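Long-range contact in trehalose monomycolate exporter MmpL3 (Mycobacterium tuberculosis, PDB 7NVH), which probably exports trehalose monomycolate, a mycolic acid carrier for the cell envelope, across the inner membrane as an RND-family transporter: residues R63-A75 against K126-D139. Sequence-based numbering, arbitrary orientation.
Sequences RDRSGHIVAIFQA and KYTFVSIPLKGDDD. With AV0 (Lauryl Maltose Neopentyl Glycol), chain B.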
loop_
_atom_site.group_PDB
_atom_site.type_symbol
_atom_site.label_atom_id
_atom_site.label_comp_id
_atom_site.label_asym_id
_atom_site.label_seq_id
_atom_site.Cartn_x
_atom_site.Cartn_y
_atom_site.Cartn_z
ATOM N N ARG A 63 22.982 -17.069 9.076
ATOM C CA ARG A 63 21.906 -16.179 9.478
ATOM C C ARG A 63 21.927 -15.955 10.985
ATOM O O ARG A 63 22.246 -16.854 11.766
ATOM C CB ARG A 63 20.561 -16.758 9.049
ATOM C CG ARG A 63 19.392 -15.818 9.213
ATOM C CD ARG A 63 18.116 -16.459 8.711
ATOM N NE ARG A 63 18.036 -16.428 7.256
ATOM C CZ ARG A 63 17.470 -15.444 6.567
ATOM N NH1 ARG A 63 16.936 -14.412 7.203
ATOM N NH2 ARG A 63 17.439 -15.492 5.244
ATOM N N ASP A 64 21.583 -14.735 11.394
ATOM C CA ASP A 64 21.577 -14.358 12.807
ATOM C C ASP A 64 20.259 -14.803 13.424
ATOM O O ASP A 64 19.276 -14.061 13.451
ATOM C CB ASP A 64 21.789 -12.860 12.966
ATOM C CG ASP A 64 22.185 -12.477 14.373
ATOM O OD1 ASP A 64 23.079 -13.138 14.938
ATOM O OD2 ASP A 64 21.599 -11.517 14.917
ATOM N N ARG A 65 20.239 -16.033 13.926
ATOM C CA ARG A 65 19.052 -16.597 14.563
ATOM C C ARG A 65 19.064 -16.366 16.070
ATOM O O ARG A 65 18.905 -17.293 16.858
ATOM C CB ARG A 65 18.954 -18.083 14.245
ATOM C CG ARG A 65 18.733 -18.385 12.783
ATOM C CD ARG A 65 18.519 -19.864 12.558
ATOM N NE ARG A 65 17.992 -20.126 11.226
ATOM C CZ ARG A 65 18.746 -20.390 10.169
ATOM N NH1 ARG A 65 20.064 -20.429 10.290
ATOM N NH2 ARG A 65 18.186 -20.617 8.991
ATOM N N SER A 66 19.254 -15.119 16.488
ATOM C CA SER A 66 19.265 -14.784 17.904
ATOM C C SER A 66 18.095 -13.915 18.327
ATOM O O SER A 66 17.587 -14.086 19.437
ATOM C CB SER A 66 20.571 -14.072 18.275
ATOM O OG SER A 66 20.530 -12.709 17.897
ATOM N N GLY A 67 17.653 -12.998 17.475
ATOM C CA GLY A 67 16.524 -12.144 17.762
ATOM C C GLY A 67 15.190 -12.668 17.284
ATOM O O GLY A 67 14.212 -11.912 17.287
ATOM N N HIS A 68 15.116 -13.933 16.866
ATOM C CA HIS A 68 13.859 -14.475 16.362
ATOM C C HIS A 68 12.787 -14.472 17.441
ATOM O O HIS A 68 11.691 -13.939 17.243
ATOM C CB HIS A 68 14.078 -15.893 15.838
ATOM C CG HIS A 68 14.735 -15.946 14.497
ATOM N ND1 HIS A 68 14.973 -14.820 13.741
ATOM C CD2 HIS A 68 15.206 -16.990 13.776
ATOM C CE1 HIS A 68 15.562 -15.167 12.613
ATOM N NE2 HIS A 68 15.715 -16.478 12.608
ATOM N N ILE A 69 13.089 -15.061 18.594
ATOM C CA ILE A 69 12.165 -15.121 19.719
ATOM C C ILE A 69 12.951 -14.863 20.993
ATOM O O ILE A 69 13.986 -15.493 21.224
ATOM C CB ILE A 69 11.448 -16.481 19.818
ATOM C CG1 ILE A 69 10.676 -16.794 18.540
ATOM C CG2 ILE A 69 10.515 -16.505 21.011
ATOM C CD1 ILE A 69 10.088 -18.178 18.526
ATOM N N VAL A 70 12.466 -13.940 21.816
ATOM C CA VAL A 70 12.930 -13.787 23.187
ATOM C C VAL A 70 11.717 -13.907 24.099
ATOM O O VAL A 70 10.708 -13.225 23.893
ATOM C CB VAL A 70 13.682 -12.460 23.406
ATOM C CG1 VAL A 70 14.987 -12.471 22.636
ATOM C CG2 VAL A 70 12.846 -11.278 22.975
ATOM N N ALA A 71 11.804 -14.798 25.076
ATOM C CA ALA A 71 10.692 -15.105 25.967
ATOM C C ALA A 71 11.069 -14.649 27.367
ATOM O O ALA A 71 11.979 -15.210 27.982
ATOM C CB ALA A 71 10.369 -16.595 25.937
ATOM N N ILE A 72 10.358 -13.650 27.874
ATOM C CA ILE A 72 10.701 -13.010 29.136
ATOM C C ILE A 72 9.991 -13.743 30.265
ATOM O O ILE A 72 8.759 -13.821 30.289
ATOM C CB ILE A 72 10.317 -11.527 29.124
ATOM C CG1 ILE A 72 11.106 -10.783 28.051
ATOM C CG2 ILE A 72 10.587 -10.909 30.473
ATOM C CD1 ILE A 72 10.599 -9.390 27.808
ATOM N N PHE A 73 10.764 -14.269 31.205
ATOM C CA PHE A 73 10.227 -15.003 32.339
ATOM C C PHE A 73 10.305 -14.151 33.598
ATOM O O PHE A 73 11.260 -13.395 33.789
ATOM C CB PHE A 73 10.983 -16.316 32.533
ATOM C CG PHE A 73 10.733 -17.315 31.448
ATOM C CD1 PHE A 73 11.594 -17.419 30.375
ATOM C CD2 PHE A 73 9.626 -18.139 31.493
ATOM C CE1 PHE A 73 11.362 -18.332 29.373
ATOM C CE2 PHE A 73 9.389 -19.053 30.494
ATOM C CZ PHE A 73 10.257 -19.149 29.433
ATOM N N GLN A 74 9.294 -14.274 34.450
ATOM C CA GLN A 74 9.163 -13.452 35.641
ATOM C C GLN A 74 9.190 -14.329 36.885
ATOM O O GLN A 74 8.699 -15.460 36.878
ATOM C CB GLN A 74 7.868 -12.629 35.590
ATOM C CG GLN A 74 7.517 -11.907 36.878
ATOM C CD GLN A 74 6.651 -10.690 36.644
ATOM O OE1 GLN A 74 6.120 -10.492 35.552
ATOM N NE2 GLN A 74 6.505 -9.863 37.671
ATOM N N ALA A 75 9.764 -13.790 37.960
ATOM C CA ALA A 75 9.931 -14.534 39.196
ATOM C C ALA A 75 8.575 -14.862 39.822
ATOM O O ALA A 75 7.564 -14.234 39.501
ATOM C CB ALA A 75 10.787 -13.730 40.169
ATOM N N LYS A 126 14.883 -10.563 38.858
ATOM C CA LYS A 126 13.450 -10.813 38.851
ATOM C C LYS A 126 12.867 -10.899 37.452
ATOM O O LYS A 126 11.673 -11.177 37.319
ATOM C CB LYS A 126 12.706 -9.736 39.652
ATOM C CG LYS A 126 12.813 -9.933 41.151
ATOM C CD LYS A 126 11.975 -8.934 41.915
ATOM C CE LYS A 126 12.089 -9.182 43.406
ATOM N NZ LYS A 126 13.495 -9.029 43.866
ATOM N N TYR A 127 13.661 -10.674 36.414
ATOM C CA TYR A 127 13.240 -10.894 35.044
ATOM C C TYR A 127 14.396 -11.539 34.303
ATOM O O TYR A 127 15.556 -11.191 34.532
ATOM C CB TYR A 127 12.845 -9.587 34.352
ATOM C CG TYR A 127 11.419 -9.158 34.591
ATOM C CD1 TYR A 127 10.453 -9.320 33.615
ATOM C CD2 TYR A 127 11.048 -8.564 35.786
ATOM C CE1 TYR A 127 9.154 -8.922 33.827
ATOM C CE2 TYR A 127 9.753 -8.164 36.008
ATOM C CZ TYR A 127 8.811 -8.343 35.026
ATOM O OH TYR A 127 7.514 -7.942 35.243
ATOM N N THR A 128 14.079 -12.483 33.423
ATOM C CA THR A 128 15.091 -13.121 32.601
ATOM C C THR A 128 14.444 -13.546 31.296
ATOM O O THR A 128 13.224 -13.693 31.208
ATOM C CB THR A 128 15.722 -14.325 33.303
ATOM O OG1 THR A 128 16.684 -14.934 32.436
ATOM C CG2 THR A 128 14.661 -15.342 33.654
ATOM N N PHE A 129 15.272 -13.735 30.277
ATOM C CA PHE A 129 14.770 -14.132 28.975
ATOM C C PHE A 129 15.714 -15.144 28.348
ATOM O O PHE A 129 16.900 -15.201 28.677
ATOM C CB PHE A 129 14.588 -12.927 28.045
ATOM C CG PHE A 129 15.862 -12.422 27.441
ATOM C CD1 PHE A 129 16.128 -12.614 26.100
ATOM C CD2 PHE A 129 16.785 -11.740 28.206
ATOM C CE1 PHE A 129 17.292 -12.144 25.539
ATOM C CE2 PHE A 129 17.949 -11.268 27.648
ATOM C CZ PHE A 129 18.203 -11.471 26.316
ATOM N N VAL A 130 15.162 -15.955 27.451
ATOM C CA VAL A 130 15.932 -16.900 26.661
ATOM C C VAL A 130 15.634 -16.636 25.197
ATOM O O VAL A 130 14.547 -16.172 24.839
ATOM C CB VAL A 130 15.616 -18.366 27.026
ATOM C CG1 VAL A 130 15.937 -18.626 28.482
ATOM C CG2 VAL A 130 14.164 -18.679 26.739
ATOM N N SER A 131 16.611 -16.920 24.348
ATOM C CA SER A 131 16.484 -16.710 22.914
ATOM C C SER A 131 16.240 -18.053 22.245
ATOM O O SER A 131 17.031 -18.983 22.417
ATOM C CB SER A 131 17.737 -16.046 22.349
ATOM O OG SER A 131 17.598 -15.805 20.962
ATOM N N ILE A 132 15.153 -18.151 21.487
ATOM C CA ILE A 132 14.826 -19.386 20.780
ATOM C C ILE A 132 15.097 -19.190 19.293
ATOM O O ILE A 132 14.322 -18.510 18.606
ATOM C CB ILE A 132 13.369 -19.810 21.021
ATOM C CG1 ILE A 132 13.139 -20.182 22.486
ATOM C CG2 ILE A 132 13.000 -20.979 20.133
ATOM C CD1 ILE A 132 12.661 -19.040 23.346
ATOM N N PRO A 133 16.183 -19.739 18.759
ATOM C CA PRO A 133 16.372 -19.727 17.308
ATOM C C PRO A 133 15.353 -20.616 16.617
ATOM O O PRO A 133 14.897 -21.621 17.166
ATOM C CB PRO A 133 17.794 -20.271 17.134
ATOM C CG PRO A 133 18.448 -20.036 18.453
ATOM C CD PRO A 133 17.369 -20.255 19.455
ATOM N N LEU A 134 15.002 -20.239 15.394
ATOM C CA LEU A 134 14.017 -20.961 14.605
ATOM C C LEU A 134 14.655 -21.475 13.324
ATOM O O LEU A 134 15.402 -20.753 12.658
ATOM C CB LEU A 134 12.827 -20.070 14.263
ATOM C CG LEU A 134 11.877 -19.734 15.406
ATOM C CD1 LEU A 134 10.912 -18.664 14.962
ATOM C CD2 LEU A 134 11.129 -20.968 15.859
ATOM N N LYS A 135 14.353 -22.722 12.982
ATOM C CA LYS A 135 14.849 -23.295 11.740
ATOM C C LYS A 135 14.176 -22.635 10.543
ATOM O O LYS A 135 13.034 -22.175 10.617
ATOM C CB LYS A 135 14.605 -24.801 11.712
ATOM C CG LYS A 135 15.723 -25.613 12.327
ATOM C CD LYS A 135 15.426 -27.093 12.250
ATOM C CE LYS A 135 16.410 -27.891 13.080
ATOM N NZ LYS A 135 15.769 -28.472 14.290
ATOM N N GLY A 136 14.901 -22.589 9.432
ATOM C CA GLY A 136 14.391 -21.977 8.223
ATOM C C GLY A 136 15.430 -21.128 7.524
ATOM O O GLY A 136 16.048 -20.259 8.144
ATOM N N ASP A 137 15.635 -21.373 6.234
ATOM C CA ASP A 137 16.619 -20.643 5.449
ATOM C C ASP A 137 16.022 -19.455 4.708
ATOM O O ASP A 137 16.749 -18.753 4.001
ATOM C CB ASP A 137 17.300 -21.588 4.456
ATOM C CG ASP A 137 17.922 -22.791 5.136
ATOM O OD1 ASP A 137 19.052 -22.665 5.652
ATOM O OD2 ASP A 137 17.281 -23.862 5.160
ATOM N N ASP A 138 14.724 -19.215 4.855
ATOM C CA ASP A 138 14.052 -18.088 4.231
ATOM C C ASP A 138 13.221 -17.381 5.289
ATOM O O ASP A 138 12.772 -17.999 6.258
ATOM C CB ASP A 138 13.165 -18.547 3.062
ATOM C CG ASP A 138 12.397 -17.405 2.421
ATOM O OD1 ASP A 138 11.383 -17.677 1.744
ATOM O OD2 ASP A 138 12.811 -16.238 2.582
ATOM N N ASP A 139 13.032 -16.073 5.108
ATOM C CA ASP A 139 12.312 -15.291 6.107
ATOM C C ASP A 139 10.870 -15.763 6.261
ATOM O O ASP A 139 10.376 -15.890 7.389
ATOM C CB ASP A 139 12.356 -13.810 5.736
ATOM C CG ASP A 139 11.965 -12.908 6.887
ATOM O OD1 ASP A 139 11.639 -13.430 7.973
ATOM O OD2 ASP A 139 11.990 -11.673 6.705
HETATM C C1 AV0 B . 13.158 -7.945 7.405
HETATM O O1 AV0 B . 12.358 -7.037 8.082
HETATM C C2 AV0 B . 12.734 -8.040 5.953
HETATM O O2 AV0 B . 11.379 -8.486 5.896
HETATM C C3 AV0 B . 13.598 -9.003 5.196
HETATM O O3 AV0 B . 13.262 -8.878 3.786
HETATM C C4 AV0 B . 15.059 -8.773 5.375
HETATM O O4 AV0 B . 15.793 -9.985 4.970
HETATM C C5 AV0 B . 15.475 -8.467 6.816
HETATM O O5 AV0 B . 14.572 -7.508 7.501
HETATM C C6 AV0 B . 16.854 -7.894 6.809
HETATM O O6 AV0 B . 16.856 -6.690 7.534
HETATM C CAA AV0 B . 1.344 -6.638 6.223
HETATM C CAB AV0 B . 16.197 -9.151 20.002
HETATM O OAI AV0 B . 14.578 -7.956 1.541
HETATM O OAJ AV0 B . 17.790 -0.411 18.055
HETATM O OAL AV0 B . 13.264 1.150 11.491
HETATM O OAN AV0 B . 16.467 -2.583 14.561
HETATM O OAP AV0 B . 14.818 -4.765 13.919
HETATM O OAQ AV0 B . 19.276 -8.701 2.000
HETATM O OAR AV0 B . 17.320 2.587 16.556
HETATM O OAS AV0 B . 17.042 -11.445 1.166
HETATM O OAT AV0 B . 15.095 3.861 15.234
HETATM O OAU AV0 B . 18.502 -10.280 4.305
HETATM O OAV AV0 B . 13.660 2.136 13.574
HETATM C CAW AV0 B . 2.656 -7.098 6.831
HETATM C CAX AV0 B . 14.774 -8.564 19.735
HETATM C CAY AV0 B . 3.744 -7.080 5.769
HETATM C CAZ AV0 B . 14.731 -7.923 18.320
HETATM C CBA AV0 B . 5.111 -7.209 6.443
HETATM C CBB AV0 B . 13.340 -7.287 18.099
HETATM C CBC AV0 B . 5.238 -6.141 7.546
HETATM C CBD AV0 B . 13.317 -6.495 16.754
HETATM C CBE AV0 B . 6.733 -6.016 7.982
HETATM C CBF AV0 B . 11.850 -6.282 16.327
HETATM C CBG AV0 B . 7.279 -7.433 8.446
HETATM C CBH AV0 B . 11.805 -5.578 14.918
HETATM C CBI AV0 B . 8.836 -7.484 8.222
HETATM C CBJ AV0 B . 10.723 -6.272 14.038
HETATM C CBK AV0 B . 9.592 -7.189 9.593
HETATM C CBL AV0 B . 10.733 -5.652 12.598
HETATM C CBM AV0 B . 15.716 -8.593 1.005
HETATM C CBN AV0 B . 16.482 0.101 17.978
HETATM C CBP AV0 B . 14.164 0.101 11.216
HETATM C CBQ AV0 B . 10.391 -5.824 9.488
HETATM C CBR AV0 B . 11.521 -6.613 11.643
HETATM C CBS AV0 B . 12.795 -6.834 9.438
HETATM C CBT AV0 B . 12.421 -4.490 10.461
HETATM O OBV AV0 B . 13.471 -4.579 11.444
HETATM O OBX AV0 B . 13.619 -2.239 11.435
HETATM O OBY AV0 B . 16.486 -8.482 3.302
HETATM O OBZ AV0 B . 14.951 -0.253 16.131
HETATM O OCB AV0 B . 15.444 -0.029 13.865
HETATM C CCC AV0 B . 16.899 -8.340 1.888
HETATM C CCD AV0 B . 16.160 0.469 16.541
HETATM C CCF AV0 B . 13.947 -1.023 12.201
HETATM C CCH AV0 B . 15.173 -2.423 13.880
HETATM C CCJ AV0 B . 13.619 -3.461 12.260
HETATM C CCL AV0 B . 14.919 -3.610 13.061
HETATM C CCM AV0 B . 11.764 -5.942 10.259
HETATM C CCN AV0 B . 18.048 -9.276 1.505
HETATM C CCO AV0 B . 16.012 1.988 16.441
HETATM C CCQ AV0 B . 15.212 -1.189 13.045
HETATM C CCR AV0 B . 16.220 -9.889 3.640
HETATM C CCS AV0 B . 14.460 0.191 14.807
HETATM C CCT AV0 B . 17.942 -10.661 2.027
HETATM C CCU AV0 B . 15.405 2.427 15.154
HETATM C CCV AV0 B . 17.462 -10.741 3.430
HETATM C CCW AV0 B . 14.178 1.691 14.851
#
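Strands 70-74 and 127-131 are the two central, antiparallel strands of a four-stranded sheet ordered 109-110, 127-131, 70-74, 162-164, in what is probably the periplasmic porter domain, as in RND transporters; the contact's centre is about 30 Å from the centre of the chain. The N-to-C directions of the two short segments are 152° apart, and the register is fixed by two hydrogen-bonded pairs, Ala71 with Val130 and Phe73 with Thr128; Ala71 N reaches Val130 O at 3.1 Å and Thr128 N reaches Phe73 O at 3.0 Å. The ladder continues with Ile132 N donating to Ile69 O at 2.9 Å.

One face carries Val70, Ile72, Phe129 and Tyr127. A chi1 of 78° sets Phe129 CG between the backbone N and the carbonyl carbon, and the ring lies alongside Val70, whose CB is 3.6 Å from Phe129 CD1. Ile72 CG2 meets the edge of the Tyr127 ring in its plane, while Gln74 runs beside that ring, its amide turned 41° from it. On the other face, Val130 CG2 touches the Phe73 ring at its edge, 3.9 Å from CE1.

Ahead of strand 70-74, Arg65, extended from CG to NE, reaches the chain following strand 127-131, where its NE bonds weakly to Leu134 O (3.0 Å). Asp139 OD2 binds Gln40 and, weakly, the detergent.

Helix 84-94 packs on Phe73, helix 434-443 on Val70 and Ile72, and strands 109-110 and 162-164 flank the pair.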